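Local coordinates for TqaL (Neurospora crassa, PDB 7EEH), which belongs to the 2OG-Fe dioxygenase family of the cupin clan and carries a bound iron(III) ion, at residues M41-L45 / A132-F136; I21-R25 / F136-H142. The protein carries 1 engineered substitution. All coordinates share one frame; numbering follows the deposited sequence.

Contact 1 of 2, residues M41-L45 / A132-F136; sequences MVPLL and ALLVF
Met41, present as selenomethionine, lies over one face of the Phe136 ring in a Met-aromatic contact. Its SE stands 4.1 Å from the centroid of the Phe136 ring, 29° off the ring normal. Its methyl adds a CH-pi contact: Met41 CE sits 3.9 Å from the centroid of the same Phe136 ring, almost directly above its centre. The chain of Met41 bends at chi2 (-75°) and again at chi3, and this fold lays both SE and CE over the ring. The two side chains meet at about a right angle.

The rest is aliphatic. Leu45 turns its two methyls to different partners. Its CD2 packs on the methyl of Ala132, with Leu45 CD2 and Ala132 CB 3.7 Å apart. Its other branch reaches the next residue, Leu45 CD1 lying 3.9 Å from Leu133 CG. Leu133 CD2 also touches the methyl of Met41. Leu44 CD1 adds a lighter contact, 4.1 Å from Phe136 CE1.

No hydrogen bond crosses between the segments. The small Ala132 marks where the backbones come nearest, opposite Leu45. The two helix segments cross at 95°, nearly perpendicular. Leu133 and Phe136 also pack on Met192 of strand 190-199, and Leu133 on Leu272 and Phe274 of strand 267-277. This is a buried helix-helix crossing, in which helix 38-48 packs over helix 128-141 beside the large antiparallel sheet of this cupin-clan protein.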
HETATM    1  N   MSE B  41       7.175   9.215  10.190  1.00 20.27           N
HETATM    2  CA  MSE B  41       6.697  10.543   9.820  1.00 22.66           C
HETATM    3  C   MSE B  41       7.193  10.984   8.445  1.00 20.70           C
HETATM    4  O   MSE B  41       6.446  11.620   7.712  1.00 20.90           O
HETATM    5  CB  MSE B  41       7.090  11.595  10.867  1.00 21.46           C
HETATM    6  CG  MSE B  41       6.439  11.352  12.209  1.00 19.40           C
HETATM    7 SE   MSE B  41       4.558  11.846  12.171  1.00 29.80          SE
HETATM    8  CE  MSE B  41       4.583  13.265  10.858  1.00 14.48           C
ATOM      9  N   VAL B  42       8.447  10.654   8.086  1.00 20.78           N
ATOM     10  CA  VAL B  42       9.014  11.191   6.843  1.00 20.54           C
ATOM     11  C   VAL B  42       8.145  10.890   5.625  1.00 22.59           C
ATOM     12  O   VAL B  42       7.795  11.835   4.897  1.00 21.25           O
ATOM     13  CB  VAL B  42      10.467  10.718   6.664  1.00 26.69           C
ATOM     14  CG1 VAL B  42      10.899  10.939   5.226  1.00 26.41           C
ATOM     15  CG2 VAL B  42      11.384  11.480   7.587  1.00 24.84           C
ATOM     16  N   PRO B  43       7.736   9.641   5.357  1.00 23.56           N
ATOM     17  CA  PRO B  43       6.894   9.416   4.170  1.00 23.16           C
ATOM     18  C   PRO B  43       5.527  10.077   4.268  1.00 21.46           C
ATOM     19  O   PRO B  43       4.977  10.475   3.234  1.00 20.99           O
ATOM     20  CB  PRO B  43       6.793   7.888   4.086  1.00 27.89           C
ATOM     21  CG  PRO B  43       7.106   7.408   5.427  1.00 24.76           C
ATOM     22  CD  PRO B  43       8.056   8.372   6.035  1.00 22.71           C
ATOM     23  N   LEU B  44       4.973  10.244   5.471  1.00 19.89           N
ATOM     24  CA  LEU B  44       3.717  10.978   5.600  1.00 19.67           C
ATOM     25  C   LEU B  44       3.890  12.437   5.200  1.00 21.88           C
ATOM     26  O   LEU B  44       3.069  12.990   4.456  1.00 22.41           O
ATOM     27  CB  LEU B  44       3.185  10.865   7.033  1.00 20.12           C
ATOM     28  CG  LEU B  44       2.913   9.427   7.499  1.00 20.79           C
ATOM     29  CD1 LEU B  44       2.341   9.380   8.888  1.00 17.85           C
ATOM     30  CD2 LEU B  44       1.972   8.752   6.528  1.00 20.96           C
ATOM     31  N   LEU B  45       4.946  13.090   5.699  1.00 19.00           N
ATOM     32  CA  LEU B  45       5.149  14.498   5.367  1.00 18.84           C
ATOM     33  C   LEU B  45       5.459  14.675   3.886  1.00 20.21           C
ATOM     34  O   LEU B  45       4.970  15.616   3.254  1.00 21.07           O
ATOM     35  CB  LEU B  45       6.264  15.094   6.227  1.00 20.37           C
ATOM     36  CG  LEU B  45       6.014  15.141   7.743  1.00 20.37           C
ATOM     37  CD1 LEU B  45       7.035  16.049   8.444  1.00 22.77           C
ATOM     38  CD2 LEU B  45       4.609  15.602   8.047  1.00 18.12           C
ATOM     39  N   ALA B 132       3.638  20.749   6.456  1.00 21.50           N
ATOM     40  CA  ALA B 132       3.075  19.403   6.485  1.00 22.02           C
ATOM     41  C   ALA B 132       2.800  18.957   7.914  1.00 19.21           C
ATOM     42  O   ALA B 132       1.803  18.275   8.175  1.00 20.25           O
ATOM     43  CB  ALA B 132       4.013  18.422   5.789  1.00 16.87           C
ATOM     44  N   LEU B 133       3.649  19.369   8.862  1.00 19.66           N
ATOM     45  CA  LEU B 133       3.400  19.034  10.263  1.00 18.15           C
ATOM     46  C   LEU B 133       2.099  19.650  10.758  1.00 19.85           C
ATOM     47  O   LEU B 133       1.344  19.000  11.483  1.00 20.90           O
ATOM     48  CB  LEU B 133       4.565  19.476  11.149  1.00 19.33           C
ATOM     49  CG  LEU B 133       5.736  18.494  11.256  1.00 18.18           C
ATOM     50  CD1 LEU B 133       6.931  19.142  11.954  1.00 17.36           C
ATOM     51  CD2 LEU B 133       5.315  17.193  11.972  1.00 17.09           C
ATOM     52  N   LEU B 134       1.821  20.902  10.387  1.00 21.66           N
ATOM     53  CA  LEU B 134       0.558  21.525  10.773  1.00 19.48           C
ATOM     54  C   LEU B 134      -0.626  20.792  10.158  1.00 20.95           C
ATOM     55  O   LEU B 134      -1.629  20.540  10.831  1.00 20.85           O
ATOM     56  CB  LEU B 134       0.538  22.995  10.350  1.00 19.94           C
ATOM     57  CG  LEU B 134       1.296  24.017  11.204  1.00 19.12           C
ATOM     58  CD1 LEU B 134       1.308  25.347  10.484  1.00 19.04           C
ATOM     59  CD2 LEU B 134       0.660  24.165  12.587  1.00 16.45           C
ATOM     60  N   VAL B 135      -0.541  20.481   8.862  1.00 21.36           N
ATOM     61  CA  VAL B 135      -1.627  19.763   8.203  1.00 20.14           C
ATOM     62  C   VAL B 135      -1.845  18.418   8.886  1.00 19.20           C
ATOM     63  O   VAL B 135      -2.981  18.032   9.189  1.00 21.93           O
ATOM     64  CB  VAL B 135      -1.331  19.617   6.699  1.00 21.71           C
ATOM     65  CG1 VAL B 135      -2.401  18.831   6.019  1.00 21.22           C
ATOM     66  CG2 VAL B 135      -1.242  21.000   6.046  1.00 21.81           C
ATOM     67  N   PHE B 136      -0.755  17.693   9.144  1.00 20.70           N
ATOM     68  CA  PHE B 136      -0.828  16.408   9.839  1.00 20.05           C
ATOM     69  C   PHE B 136      -1.641  16.519  11.120  1.00 20.27           C
ATOM     70  O   PHE B 136      -2.568  15.733  11.355  1.00 21.36           O
ATOM     71  CB  PHE B 136       0.592  15.917  10.143  1.00 16.03           C
ATOM     72  CG  PHE B 136       0.675  14.695  11.057  1.00 18.06           C
ATOM     73  CD1 PHE B 136       0.625  13.407  10.530  1.00 19.49           C
ATOM     74  CD2 PHE B 136       0.905  14.841  12.416  1.00 16.48           C
ATOM     75  CE1 PHE B 136       0.773  12.290  11.352  1.00 17.51           C
ATOM     76  CE2 PHE B 136       1.055  13.740  13.243  1.00 20.55           C
ATOM     77  CZ  PHE B 136       0.986  12.454  12.707  1.00 20.98           C
TER

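Contact 2 of 2, residues I21-R25 / F136-H142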
ATOM      1  N   ILE B  21      -2.574   8.373   7.872  1.00 20.90           N
ATOM      2  CA  ILE B  21      -2.849   9.346   8.927  1.00 18.85           C
ATOM      3  C   ILE B  21      -4.209   9.078   9.562  1.00 20.19           C
ATOM      4  O   ILE B  21      -4.362   9.177  10.782  1.00 19.53           O
ATOM      5  CB  ILE B  21      -2.748  10.781   8.377  1.00 21.62           C
ATOM      6  CG1 ILE B  21      -1.302  11.089   7.988  1.00 14.90           C
ATOM      7  CG2 ILE B  21      -3.292  11.795   9.399  1.00 18.55           C
ATOM      8  CD1 ILE B  21      -1.148  12.382   7.170  1.00 17.38           C
HETATM    9  N   MSE B  22      -5.181   8.648   8.766  1.00 21.06           N
HETATM   10  CA  MSE B  22      -6.501   8.254   9.306  1.00 18.10           C
HETATM   11  C   MSE B  22      -6.348   7.031  10.238  1.00 21.45           C
HETATM   12  O   MSE B  22      -7.034   6.976  11.227  1.00 16.77           O
HETATM   13  CB  MSE B  22      -7.491   8.064   8.166  1.00 20.01           C
HETATM   14  CG  MSE B  22      -7.809   9.320   7.431  1.00 22.38           C
HETATM   15 SE   MSE B  22      -8.625  10.627   8.589  1.00 29.62          SE
HETATM   16  CE  MSE B  22      -7.335  11.876   8.907  1.00 24.29           C
ATOM     17  N   LYS B  23      -5.464   6.090   9.913  1.00 19.20           N
ATOM     18  CA  LYS B  23      -5.217   4.978  10.830  1.00 20.47           C
ATOM     19  C   LYS B  23      -4.648   5.473  12.162  1.00 22.41           C
ATOM     20  O   LYS B  23      -5.094   5.059  13.239  1.00 21.75           O
ATOM     21  CB  LYS B  23      -4.270   3.962  10.196  1.00 20.56           C
ATOM     22  CG  LYS B  23      -4.870   3.219   9.025  1.00 23.35           C
ATOM     23  CD  LYS B  23      -3.834   2.283   8.419  1.00 27.31           C
ATOM     24  CE  LYS B  23      -4.482   1.358   7.397  1.00 31.31           C
ATOM     25  NZ  LYS B  23      -3.461   0.831   6.446  1.00 33.18           N
ATOM     26  N   LEU B  24      -3.643   6.351  12.110  1.00 19.45           N
ATOM     27  CA  LEU B  24      -3.097   6.924  13.338  1.00 20.97           C
ATOM     28  C   LEU B  24      -4.181   7.643  14.125  1.00 19.13           C
ATOM     29  O   LEU B  24      -4.209   7.579  15.360  1.00 19.20           O
ATOM     30  CB  LEU B  24      -1.935   7.881  13.016  1.00 21.11           C
ATOM     31  CG  LEU B  24      -0.685   7.222  12.424  1.00 20.24           C
ATOM     32  CD1 LEU B  24       0.336   8.257  11.919  1.00 21.58           C
ATOM     33  CD2 LEU B  24      -0.056   6.293  13.444  1.00 21.38           C
ATOM     34  N   ARG B  25      -5.083   8.339  13.424  1.00 17.58           N
ATOM     35  CA  ARG B  25      -6.162   9.048  14.104  1.00 18.13           C
ATOM     36  C   ARG B  25      -7.056   8.085  14.889  1.00 19.74           C
ATOM     37  O   ARG B  25      -7.456   8.382  16.019  1.00 18.17           O
ATOM     38  CB  ARG B  25      -6.984   9.835  13.080  1.00 21.63           C
ATOM     39  CG  ARG B  25      -8.193  10.554  13.655  1.00 22.80           C
ATOM     40  CD  ARG B  25      -8.891  11.351  12.587  1.00 22.43           C
ATOM     41  NE  ARG B  25     -10.029  12.117  13.067  1.00 20.90           N
ATOM     42  CZ  ARG B  25     -11.230  11.600  13.312  1.00 28.28           C
ATOM     43  NH1 ARG B  25     -11.456  10.297  13.150  1.00 23.20           N
ATOM     44  NH2 ARG B  25     -12.199  12.386  13.754  1.00 24.30           N
ATOM     45  N   PHE B 136      -0.755  17.693   9.144  1.00 20.70           N
ATOM     46  CA  PHE B 136      -0.828  16.408   9.839  1.00 20.05           C
ATOM     47  C   PHE B 136      -1.641  16.519  11.120  1.00 20.27           C
ATOM     48  O   PHE B 136      -2.568  15.733  11.355  1.00 21.36           O
ATOM     49  CB  PHE B 136       0.592  15.917  10.143  1.00 16.03           C
ATOM     50  CG  PHE B 136       0.675  14.695  11.057  1.00 18.06           C
ATOM     51  CD1 PHE B 136       0.625  13.407  10.530  1.00 19.49           C
ATOM     52  CD2 PHE B 136       0.905  14.841  12.416  1.00 16.48           C
ATOM     53  CE1 PHE B 136       0.773  12.290  11.352  1.00 17.51           C
ATOM     54  CE2 PHE B 136       1.055  13.740  13.243  1.00 20.55           C
ATOM     55  CZ  PHE B 136       0.986  12.454  12.707  1.00 20.98           C
ATOM     56  N   LYS B 137      -1.304  17.490  11.966  1.00 18.17           N
ATOM     57  CA  LYS B 137      -1.990  17.620  13.251  1.00 17.78           C
ATOM     58  C   LYS B 137      -3.466  17.956  13.064  1.00 21.36           C
ATOM     59  O   LYS B 137      -4.331  17.375  13.732  1.00 21.75           O
ATOM     60  CB  LYS B 137      -1.309  18.686  14.114  1.00 20.40           C
ATOM     61  CG  LYS B 137      -1.980  18.849  15.477  1.00 18.31           C
ATOM     62  CD  LYS B 137      -1.237  19.775  16.447  1.00 18.61           C
ATOM     63  CE  LYS B 137      -1.848  19.621  17.859  1.00 19.45           C
ATOM     64  NZ  LYS B 137      -1.305  20.564  18.872  1.00 19.86           N
ATOM     65  N   GLY B 138      -3.776  18.901  12.166  1.00 19.38           N
ATOM     66  CA  GLY B 138      -5.170  19.278  11.957  1.00 22.84           C
ATOM     67  C   GLY B 138      -6.017  18.114  11.481  1.00 22.12           C
ATOM     68  O   GLY B 138      -7.158  17.933  11.918  1.00 21.52           O
HETATM   69  N   MSE B 139      -5.442  17.304  10.602  1.00 25.09           N
HETATM   70  CA  MSE B 139      -6.120  16.116  10.036  1.00 20.58           C
HETATM   71  C   MSE B 139      -6.468  15.121  11.139  1.00 22.01           C
HETATM   72  O   MSE B 139      -7.531  14.628  11.116  1.00 23.15           O
HETATM   73  CB  MSE B 139      -5.263  15.427   8.974  1.00 21.78           C
HETATM   74  CG  MSE B 139      -5.268  16.088   7.642  1.00 25.44           C
HETATM   75 SE   MSE B 139      -4.364  14.983   6.358  1.00 32.64          SE
HETATM   76  CE  MSE B 139      -4.880  13.245   6.851  1.00 31.66           C
ATOM     77  N   ILE B 140      -5.566  14.891  12.073  1.00 21.11           N
ATOM     78  CA  ILE B 140      -5.794  13.928  13.148  1.00 21.74           C
ATOM     79  C   ILE B 140      -6.806  14.473  14.157  1.00 25.63           C
ATOM     80  O   ILE B 140      -7.790  13.809  14.497  1.00 22.23           O
ATOM     81  CB  ILE B 140      -4.462  13.566  13.827  1.00 23.22           C
ATOM     82  CG1 ILE B 140      -3.596  12.751  12.872  1.00 20.10           C
ATOM     83  CG2 ILE B 140      -4.710  12.796  15.122  1.00 21.26           C
ATOM     84  CD1 ILE B 140      -2.259  12.406  13.441  1.00 22.03           C
ATOM     85  N   CYS B 141      -6.588  15.699  14.638  1.00 19.73           N
ATOM     86  CA  CYS B 141      -7.402  16.206  15.740  1.00 20.55           C
ATOM     87  C   CYS B 141      -8.821  16.545  15.300  1.00 22.89           C
ATOM     88  O   CYS B 141      -9.741  16.523  16.124  1.00 23.58           O
ATOM     89  CB  CYS B 141      -6.737  17.437  16.350  1.00 20.80           C
ATOM     90  SG  CYS B 141      -5.153  17.029  17.092  1.00 19.97           S
ATOM     91  N   HIS B 142      -9.008  16.866  14.020  1.00 23.73           N
ATOM     92  CA  HIS B 142     -10.319  17.190  13.464  1.00 28.56           C
ATOM     93  C   HIS B 142     -11.328  16.095  13.770  1.00 26.90           C
ATOM     94  O   HIS B 142     -11.104  14.927  13.448  1.00 24.62           O
ATOM     95  CB  HIS B 142     -10.187  17.377  11.950  1.00 30.57           C
ATOM     96  CG  HIS B 142     -11.458  17.768  11.265  1.00 36.82           C
ATOM     97  ND1 HIS B 142     -11.778  17.340   9.992  1.00 38.40           N
ATOM     98  CD2 HIS B 142     -12.482  18.558  11.666  1.00 32.37           C
ATOM     99  CE1 HIS B 142     -12.948  17.844   9.643  1.00 37.48           C
ATOM    100  NE2 HIS B 142     -13.397  18.585  10.641  1.00 36.23           N
TER
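Arg25 and His142 meet at one carbonyl oxygen, which takes two N-H groups of the arginine. Arg25 NH2 donates to His142 O at 2.8 Å, in the carbonyl plane and on a lone pair. Arg25 NE donates to the same His142 O at 3.0 Å, with a bent N-H...O angle of 139°. Because NE and NH2 do the donating, the grip is side-on, and the oxygen lies close to the guanidinium plane. The arginine chain is extended from CG to NE, with CG anti to the backbone N (chi1 177°), and it runs along the end of helix 128-141 to reach this carbonyl. On the way Arg25 CD passes 3.3 Å from Ile140 O.

Beside this polar end lies an apolar patch. Ile21 CG2 presses on the methyl of Met139 at 3.3 Å from Met139 CE, a tight fit. The same Ile21 CG2 meets Ile140 CG1 at 3.6 Å. Met22, a selenomethionine like Met139, curls back until Met22 CE is 3.5 Å from Met139 CE. At the Phe136 ring, Ile21 CD1 and Leu24 CD1 both come to the edge.

Further out, Leu24 and Ile140 share Ile34 of strand 33-36. Phe10 of the second subunit makes a cation-pi contact with Arg25 and an edge-to-face contact with His142. The guanidinium thus links the residue just after helix 128-141 to a neighbouring chain. Two N-H groups on one oxygen hold the His142 carbonyl where the chain leaves the helix, and the positive charge would probably polarise it.

The two contacts lie about 10 Å apart, centre to centre, on the same side of the chain's centre. Both use helix 128-141, contact 1 its middle and contact 2 its C-terminal end, and they share Phe136. Along the chain the order is 21-25, 41-45, then 132-142, so the segments of contact 1 fall between the outer limits of contact 2. They also touch directly: Leu44 CD1 is 3.8 Å from Leu24 CD1. The three helices 12-31, 38-48 and 128-141 thus pack on one another, and helices 12-31 and 128-141 also touch strands of the large sheet. Contact 1 stays within the chain, whereas contact 2 extends the cluster to the second subunit.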